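Local coordinates for WbbM protein (Klebsiella pneumoniae, PDB 6U4B) that is a bifunctional glycosyltransferase and O-antigen polymerase that binds magnesium and probably transfers sugars through two domains of one chain, at residues L338-S343 and F365-F370; H36-F41 and N59-P64. All blocks are in the same frame, centred on the assembly; numbering follows the deposited sequence.

Contact 1 (L338-S343 and F365-F370); sequences LENKVS and FDVNAF
E339 sits between F365 and V367 and pairs with both through its backbone. Its N donates to F365 O at 2.8 Å, and its O receives V367 N over 2.9 Å in a nearly straight bond (N-H...O 169°), the parallel pairing of strands 333-340 and 360-366 being carried one residue past the latter by V367 N. The E339 side chain bends at chi2 (92°), which lays OE1 near D366 CA while OE2 turns to its own chain and accepts V342 N almost in line with the C-O bond, at 3.1 Å. OE1 is held mainly by N59 ND2, with K347 as a long, weak ion partner. A water accepts from K341 N and lies within donating distance of OE1 and, weakly, D366 OD2, with more acceptors near it than it has protons. E339 OE1 and D366 OD2 are 4.2 Å apart, a like-charge approach that the donors around them probably ease. D366 OD2 is further satisfied by two donors of N368: the backbone N, arriving from above the carboxylate plane, and ND2, on the syn lone pair. ND2 also reaches N340 OD1 at 3.2 Å, above that carbonyl's plane, with the two amides turned 71° apart. On the other sheet face L338 is apolar throughout: CD1 meets the ring edge of F370 at CE2 (3.9 Å), and CB rests on V367 CG2. Strands 333-340 and 360-366, joined through helix 344-352, form a beta-alpha-beta unit of the glycosyltransferase family 8 domain, finished here by an Asx turn at D366.

Contact 2 (H36-F41 and N59-P64); sequences HKPSAF and NEIGCP
Two irregular backbone runs come closest where P38 and I61 lie with CA atoms 4.7 Å apart, then diverge until the CA atoms of F41 and C63 are 9.0 Å apart, and the F41 ring reaches across between them. I61 carries the near end. Its CG2 touches the K37-P38 peptide and the proline ring together, lying 3.6 Å from P38 CD, and the two side chains cross at about a right angle. With chi1 at 68°, CG1 lies between the backbone N and the carbonyl carbon, and the extended chi2 carries CD1 along 36-41 to within 3.7 Å of K37 O. That carbonyl is already engaged by S39 OG, which donates to it over 2.9 Å, a bond that spans P38 within segment 36-41; the same OG also pairs with H35 ND1. At the far end the F41 ring leads with its CE1, CZ and CE2 atoms. CE1 is 3.5 Å from G62 O and CZ lies near I61 O, both carbonyls approaching obliquely, while CZ also packs on C63 CB at 3.8 Å. C63 SG lies 4.9 Å from the centroid of the F41 ring, 59° off its normal, in an oblique sulfur-aromatic contact. S39 O covers one face of the same ring, toward the rim. G62, with a positive phi of 106°, presents its O to F41 CE1. Within the DUF4422 domain these loops follow strands 29-35 and 47-51, which pair in parallel. P49 and H51 of strand 47-51 back C63, P49 also touches F41, and P38 leans on F365 of strand 360-366.

In the fold
Contact 1 is buried within the glycosyltransferase family 8 domain, whereas contact 2 is partly buried among loops of the DUF4422 domain, with H36 and K37 exposed. Their centres are about 12 Å apart, and the two join directly: through N59 and E339, through E60 O packing on F365 CD1, and where P38 CB meets A369 CB. Segments 36-41 and 59-64 thus both touch the 365-370 region, at the seam between the two domains. Chemically they differ. Contact 1 relies on strand pairing and a network of carboxylates, amides and a water, whereas contact 2 depends on apolar packing and an aromatic ring beside carbonyls and a sulfur.

Contact 1 (L338-S343 and F365-F370)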
ATOM      1  N   LEU A 338      15.809 -14.477  17.738  1.00 38.85           N
ATOM      2  CA  LEU A 338      16.823 -15.520  17.854  1.00 40.24           C
ATOM      3  C   LEU A 338      16.923 -16.198  16.496  1.00 39.55           C
ATOM      4  O   LEU A 338      16.148 -17.105  16.185  1.00 41.09           O
ATOM      5  CB  LEU A 338      16.454 -16.515  18.949  1.00 39.64           C
ATOM      6  CG  LEU A 338      16.062 -15.884  20.287  1.00 37.33           C
ATOM      7  CD1 LEU A 338      15.664 -16.953  21.298  1.00 38.47           C
ATOM      8  CD2 LEU A 338      17.202 -15.037  20.815  1.00 37.70           C
ATOM      9  N   GLU A 339      17.873 -15.755  15.678  1.00 38.19           N
ATOM     10  CA  GLU A 339      17.929 -16.141  14.276  1.00 39.31           C
ATOM     11  C   GLU A 339      18.856 -17.331  14.075  1.00 41.33           C
ATOM     12  O   GLU A 339      19.910 -17.432  14.710  1.00 44.33           O
ATOM     13  CB  GLU A 339      18.380 -14.967  13.403  1.00 35.10           C
ATOM     14  CG  GLU A 339      19.736 -14.365  13.760  1.00 36.32           C
ATOM     15  CD  GLU A 339      20.884 -14.995  12.987  1.00 43.73           C
ATOM     16  OE1 GLU A 339      22.035 -14.919  13.466  1.00 46.63           O
ATOM     17  OE2 GLU A 339      20.636 -15.569  11.905  1.00 44.69           O
ATOM     18  N   ASN A 340      18.448 -18.235  13.194  1.00 43.15           N
ATOM     19  CA  ASN A 340      19.226 -19.411  12.813  1.00 42.62           C
ATOM     20  C   ASN A 340      19.581 -19.263  11.335  1.00 47.49           C
ATOM     21  O   ASN A 340      18.874 -19.760  10.455  1.00 50.34           O
ATOM     22  CB  ASN A 340      18.446 -20.700  13.087  1.00 43.40           C
ATOM     23  CG  ASN A 340      19.197 -21.947  12.645  1.00 46.63           C
ATOM     24  OD1 ASN A 340      20.415 -21.925  12.461  1.00 47.94           O
ATOM     25  ND2 ASN A 340      18.467 -23.043  12.468  1.00 45.77           N
ATOM     26  N   LYS A 341      20.690 -18.565  11.074  1.00 43.70           N
ATOM     27  CA  LYS A 341      21.219 -18.377   9.725  1.00 41.82           C
ATOM     28  C   LYS A 341      20.188 -17.734   8.799  1.00 46.39           C
ATOM     29  O   LYS A 341      20.008 -18.147   7.651  1.00 45.38           O
ATOM     30  CB  LYS A 341      21.734 -19.697   9.151  1.00 44.14           C
ATOM     31  CG  LYS A 341      22.908 -20.275   9.937  1.00 53.76           C
ATOM     32  CD  LYS A 341      23.303 -21.648   9.431  1.00 59.18           C
ATOM     33  CE  LYS A 341      24.357 -22.285  10.326  1.00 68.62           C
ATOM     34  NZ  LYS A 341      25.650 -21.541  10.303  1.00 72.27           N
ATOM     35  N   VAL A 342      19.505 -16.709   9.306  1.00 44.53           N
ATOM     36  CA  VAL A 342      18.677 -15.872   8.450  1.00 44.27           C
ATOM     37  C   VAL A 342      19.585 -15.038   7.559  1.00 49.21           C
ATOM     38  O   VAL A 342      20.615 -14.514   8.007  1.00 44.35           O
ATOM     39  CB  VAL A 342      17.745 -14.989   9.295  1.00 42.39           C
ATOM     40  CG1 VAL A 342      16.853 -14.138   8.399  1.00 44.67           C
ATOM     41  CG2 VAL A 342      16.900 -15.850  10.219  1.00 44.03           C
ATOM     42  N   SER A 343      19.218 -14.928   6.283  1.00 49.43           N
ATOM     43  CA  SER A 343      20.072 -14.273   5.305  1.00 51.35           C
ATOM     44  C   SER A 343      20.284 -12.805   5.665  1.00 46.82           C
ATOM     45  O   SER A 343      19.483 -12.185   6.372  1.00 41.54           O
ATOM     46  CB  SER A 343      19.465 -14.379   3.906  1.00 55.95           C
ATOM     47  OG  SER A 343      18.302 -13.576   3.797  1.00 54.07           O
ATOM     48  N   PHE A 365      20.006 -12.098  17.385  1.00 42.10           N
ATOM     49  CA  PHE A 365      20.999 -12.861  18.126  1.00 44.45           C
ATOM     50  C   PHE A 365      21.096 -14.250  17.517  1.00 41.49           C
ATOM     51  O   PHE A 365      20.072 -14.897  17.273  1.00 43.17           O
ATOM     52  CB  PHE A 365      20.642 -12.955  19.613  1.00 43.31           C
ATOM     53  CG  PHE A 365      21.671 -13.681  20.434  1.00 43.81           C
ATOM     54  CD1 PHE A 365      22.847 -13.048  20.810  1.00 42.45           C
ATOM     55  CD2 PHE A 365      21.469 -14.995  20.822  1.00 42.99           C
ATOM     56  CE1 PHE A 365      23.804 -13.713  21.561  1.00 45.91           C
ATOM     57  CE2 PHE A 365      22.424 -15.669  21.576  1.00 45.54           C
ATOM     58  CZ  PHE A 365      23.591 -15.024  21.946  1.00 42.12           C
ATOM     59  N   ASP A 366      22.323 -14.696  17.257  1.00 37.87           N
ATOM     60  CA  ASP A 366      22.552 -16.034  16.723  1.00 42.50           C
ATOM     61  C   ASP A 366      22.087 -17.080  17.729  1.00 47.80           C
ATOM     62  O   ASP A 366      22.729 -17.281  18.766  1.00 45.16           O
ATOM     63  CB  ASP A 366      24.032 -16.229  16.384  1.00 43.24           C
ATOM     64  CG  ASP A 366      24.303 -17.539  15.657  1.00 48.08           C
ATOM     65  OD1 ASP A 366      25.448 -17.734  15.198  1.00 48.99           O
ATOM     66  OD2 ASP A 366      23.376 -18.366  15.524  1.00 44.67           O
ATOM     67  N   VAL A 367      20.976 -17.757  17.424  1.00 45.99           N
ATOM     68  CA  VAL A 367      20.417 -18.739  18.344  1.00 47.28           C
ATOM     69  C   VAL A 367      21.383 -19.889  18.597  1.00 50.19           C
ATOM     70  O   VAL A 367      21.323 -20.528  19.653  1.00 48.53           O
ATOM     71  CB  VAL A 367      19.062 -19.252  17.807  1.00 43.04           C
ATOM     72  CG1 VAL A 367      19.270 -20.214  16.642  1.00 41.87           C
ATOM     73  CG2 VAL A 367      18.241 -19.901  18.920  1.00 43.42           C
ATOM     74  N   ASN A 368      22.302 -20.149  17.663  1.00 45.56           N
ATOM     75  CA  ASN A 368      23.186 -21.302  17.765  1.00 53.10           C
ATOM     76  C   ASN A 368      24.223 -21.167  18.872  1.00 53.68           C
ATOM     77  O   ASN A 368      24.877 -22.161  19.205  1.00 52.85           O
ATOM     78  CB  ASN A 368      23.876 -21.540  16.423  1.00 58.14           C
ATOM     79  CG  ASN A 368      22.885 -21.858  15.317  1.00 61.60           C
ATOM     80  OD1 ASN A 368      22.291 -22.936  15.298  1.00 60.94           O
ATOM     81  ND2 ASN A 368      22.696 -20.917  14.397  1.00 56.89           N
ATOM     82  N   ALA A 369      24.378 -19.978  19.460  1.00 49.75           N
ATOM     83  CA  ALA A 369      25.251 -19.833  20.617  1.00 50.96           C
ATOM     84  C   ALA A 369      24.735 -20.610  21.822  1.00 53.41           C
ATOM     85  O   ALA A 369      25.497 -20.847  22.764  1.00 47.86           O
ATOM     86  CB  ALA A 369      25.406 -18.357  20.981  1.00 45.36           C
ATOM     87  N   PHE A 370      23.459 -21.008  21.809  1.00 51.29           N
ATOM     88  CA  PHE A 370      22.875 -21.722  22.938  1.00 48.74           C
ATOM     89  C   PHE A 370      23.469 -23.111  23.130  1.00 51.86           C
ATOM     90  O   PHE A 370      23.336 -23.679  24.218  1.00 55.70           O
ATOM     91  CB  PHE A 370      21.359 -21.830  22.765  1.00 45.63           C
ATOM     92  CG  PHE A 370      20.636 -20.520  22.904  1.00 48.66           C
ATOM     93  CD1 PHE A 370      21.212 -19.463  23.588  1.00 47.40           C
ATOM     94  CD2 PHE A 370      19.376 -20.349  22.353  1.00 55.56           C
ATOM     95  CE1 PHE A 370      20.550 -18.259  23.720  1.00 49.14           C
ATOM     96  CE2 PHE A 370      18.704 -19.144  22.479  1.00 57.32           C
ATOM     97  CZ  PHE A 370      19.293 -18.097  23.164  1.00 55.43           C
TER
HETATM   98  O   HOH W   1      22.714 -17.654  12.946  1.00 38.88           O

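Contact 2 (H36-F41 and N59-P64)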
ATOM      1  N   HIS A  36      33.714 -10.970  17.490  1.00 43.66           N
ATOM      2  CA  HIS A  36      32.962 -10.889  16.245  1.00 50.95           C
ATOM      3  C   HIS A  36      31.758 -11.820  16.227  1.00 49.10           C
ATOM      4  O   HIS A  36      30.998 -11.812  15.251  1.00 47.65           O
ATOM      5  CB  HIS A  36      33.873 -11.195  15.048  1.00 54.92           C
ATOM      6  CG  HIS A  36      34.279 -12.633  14.947  1.00 65.14           C
ATOM      7  ND1 HIS A  36      35.276 -13.184  15.724  1.00 69.07           N
ATOM      8  CD2 HIS A  36      33.823 -13.632  14.155  1.00 69.56           C
ATOM      9  CE1 HIS A  36      35.414 -14.461  15.417  1.00 71.12           C
ATOM     10  NE2 HIS A  36      34.544 -14.759  14.467  1.00 71.52           N
ATOM     11  N   LYS A  37      31.569 -12.620  17.268  1.00 48.62           N
ATOM     12  CA  LYS A  37      30.418 -13.505  17.382  1.00 50.91           C
ATOM     13  C   LYS A  37      30.162 -13.732  18.864  1.00 50.38           C
ATOM     14  O   LYS A  37      30.984 -13.359  19.706  1.00 53.78           O
ATOM     15  CB  LYS A  37      30.657 -14.833  16.652  1.00 52.36           C
ATOM     16  CG  LYS A  37      31.804 -15.667  17.189  1.00 57.09           C
ATOM     17  CD  LYS A  37      31.703 -17.092  16.665  1.00 64.84           C
ATOM     18  CE  LYS A  37      33.075 -17.708  16.432  1.00 67.09           C
ATOM     19  NZ  LYS A  37      32.956 -19.093  15.894  1.00 70.04           N
ATOM     20  N   PRO A  38      29.000 -14.319  19.217  1.00 44.17           N
ATOM     21  CA  PRO A  38      28.763 -14.661  20.629  1.00 50.13           C
ATOM     22  C   PRO A  38      29.889 -15.500  21.214  1.00 51.31           C
ATOM     23  O   PRO A  38      30.153 -16.613  20.750  1.00 52.82           O
ATOM     24  CB  PRO A  38      27.444 -15.439  20.583  1.00 53.69           C
ATOM     25  CG  PRO A  38      26.733 -14.864  19.400  1.00 52.16           C
ATOM     26  CD  PRO A  38      27.802 -14.559  18.391  1.00 48.45           C
ATOM     27  N   SER A  39      30.569 -14.962  22.223  1.00 52.16           N
ATOM     28  CA  SER A  39      31.742 -15.607  22.790  1.00 48.67           C
ATOM     29  C   SER A  39      31.934 -15.121  24.217  1.00 50.25           C
ATOM     30  O   SER A  39      31.537 -14.005  24.565  1.00 50.39           O
ATOM     31  CB  SER A  39      32.992 -15.327  21.948  1.00 48.72           C
ATOM     32  OG  SER A  39      33.093 -13.951  21.629  1.00 48.78           O
ATOM     33  N   ALA A  40      32.564 -15.966  25.032  1.00 49.15           N
ATOM     34  CA  ALA A  40      32.627 -15.737  26.471  1.00 43.14           C
ATOM     35  C   ALA A  40      33.356 -14.442  26.806  1.00 49.86           C
ATOM     36  O   ALA A  40      34.351 -14.081  26.170  1.00 47.52           O
ATOM     37  CB  ALA A  40      33.315 -16.916  27.160  1.00 46.78           C
ATOM     38  N   PHE A  41      32.857 -13.751  27.827  1.00 50.25           N
ATOM     39  CA  PHE A  41      33.431 -12.498  28.297  1.00 51.32           C
ATOM     40  C   PHE A  41      34.195 -12.724  29.593  1.00 53.75           C
ATOM     41  O   PHE A  41      33.768 -13.502  30.453  1.00 56.06           O
ATOM     42  CB  PHE A  41      32.340 -11.451  28.524  1.00 53.46           C
ATOM     43  CG  PHE A  41      31.590 -11.069  27.280  1.00 51.89           C
ATOM     44  CD1 PHE A  41      30.209 -10.961  27.296  1.00 51.63           C
ATOM     45  CD2 PHE A  41      32.267 -10.807  26.098  1.00 44.63           C
ATOM     46  CE1 PHE A  41      29.514 -10.605  26.150  1.00 53.02           C
ATOM     47  CE2 PHE A  41      31.576 -10.449  24.951  1.00 44.50           C
ATOM     48  CZ  PHE A  41      30.199 -10.348  24.977  1.00 46.58           C
ATOM     49  N   ASN A  59      23.815  -8.359  13.828  1.00 49.40           N
ATOM     50  CA  ASN A  59      23.557  -9.082  15.061  1.00 50.15           C
ATOM     51  C   ASN A  59      24.134  -8.356  16.267  1.00 49.94           C
ATOM     52  O   ASN A  59      25.008  -7.493  16.156  1.00 50.22           O
ATOM     53  CB  ASN A  59      24.140 -10.498  14.998  1.00 51.51           C
ATOM     54  CG  ASN A  59      23.330 -11.420  14.117  1.00 56.40           C
ATOM     55  OD1 ASN A  59      22.917 -11.046  13.019  1.00 57.30           O
ATOM     56  ND2 ASN A  59      23.084 -12.634  14.600  1.00 54.05           N
ATOM     57  N   GLU A  60      23.609  -8.720  17.431  1.00 47.46           N
ATOM     58  CA  GLU A  60      24.163  -8.358  18.723  1.00 48.12           C
ATOM     59  C   GLU A  60      24.822  -9.591  19.328  1.00 48.19           C
ATOM     60  O   GLU A  60      24.370 -10.720  19.117  1.00 48.72           O
ATOM     61  CB  GLU A  60      23.077  -7.837  19.673  1.00 55.01           C
ATOM     62  CG  GLU A  60      22.217  -6.716  19.109  1.00 58.59           C
ATOM     63  CD  GLU A  60      22.913  -5.371  19.145  1.00 61.37           C
ATOM     64  OE1 GLU A  60      22.669  -4.551  18.239  1.00 61.98           O
ATOM     65  OE2 GLU A  60      23.709  -5.137  20.077  1.00 64.25           O
ATOM     66  N   ILE A  61      25.901  -9.378  20.077  1.00 41.49           N
ATOM     67  CA  ILE A  61      26.594 -10.471  20.749  1.00 44.25           C
ATOM     68  C   ILE A  61      26.703 -10.256  22.250  1.00 49.03           C
ATOM     69  O   ILE A  61      27.256 -11.117  22.945  1.00 50.79           O
ATOM     70  CB  ILE A  61      27.989 -10.726  20.139  1.00 48.10           C
ATOM     71  CG1 ILE A  61      28.931  -9.556  20.422  1.00 44.31           C
ATOM     72  CG2 ILE A  61      27.874 -10.961  18.637  1.00 49.03           C
ATOM     73  CD1 ILE A  61      30.286  -9.718  19.767  1.00 41.66           C
ATOM     74  N   GLY A  62      26.191  -9.144  22.773  1.00 52.43           N
ATOM     75  CA  GLY A  62      26.184  -8.906  24.200  1.00 49.89           C
ATOM     76  C   GLY A  62      27.181  -7.890  24.706  1.00 49.72           C
ATOM     77  O   GLY A  62      27.435  -7.855  25.914  1.00 52.10           O
ATOM     78  N   CYS A  63      27.752  -7.071  23.833  1.00 44.57           N
ATOM     79  CA  CYS A  63      28.707  -6.052  24.235  1.00 46.92           C
ATOM     80  C   CYS A  63      28.621  -4.907  23.237  1.00 52.02           C
ATOM     81  O   CYS A  63      28.096  -5.083  22.130  1.00 50.88           O
ATOM     82  CB  CYS A  63      30.135  -6.615  24.306  1.00 39.62           C
ATOM     83  SG  CYS A  63      30.807  -7.158  22.717  1.00 44.96           S
ATOM     84  N   PRO A  64      29.101  -3.718  23.604  1.00 56.50           N
ATOM     85  CA  PRO A  64      29.072  -2.596  22.659  1.00 50.97           C
ATOM     86  C   PRO A  64      29.944  -2.872  21.445  1.00 44.29           C
ATOM     87  O   PRO A  64      30.870  -3.688  21.473  1.00 46.51           O
ATOM     88  CB  PRO A  64      29.619  -1.418  23.478  1.00 51.63           C
ATOM     89  CG  PRO A  64      29.413  -1.819  24.907  1.00 56.83           C
ATOM     90  CD  PRO A  64      29.570  -3.304  24.936  1.00 55.56           C
TER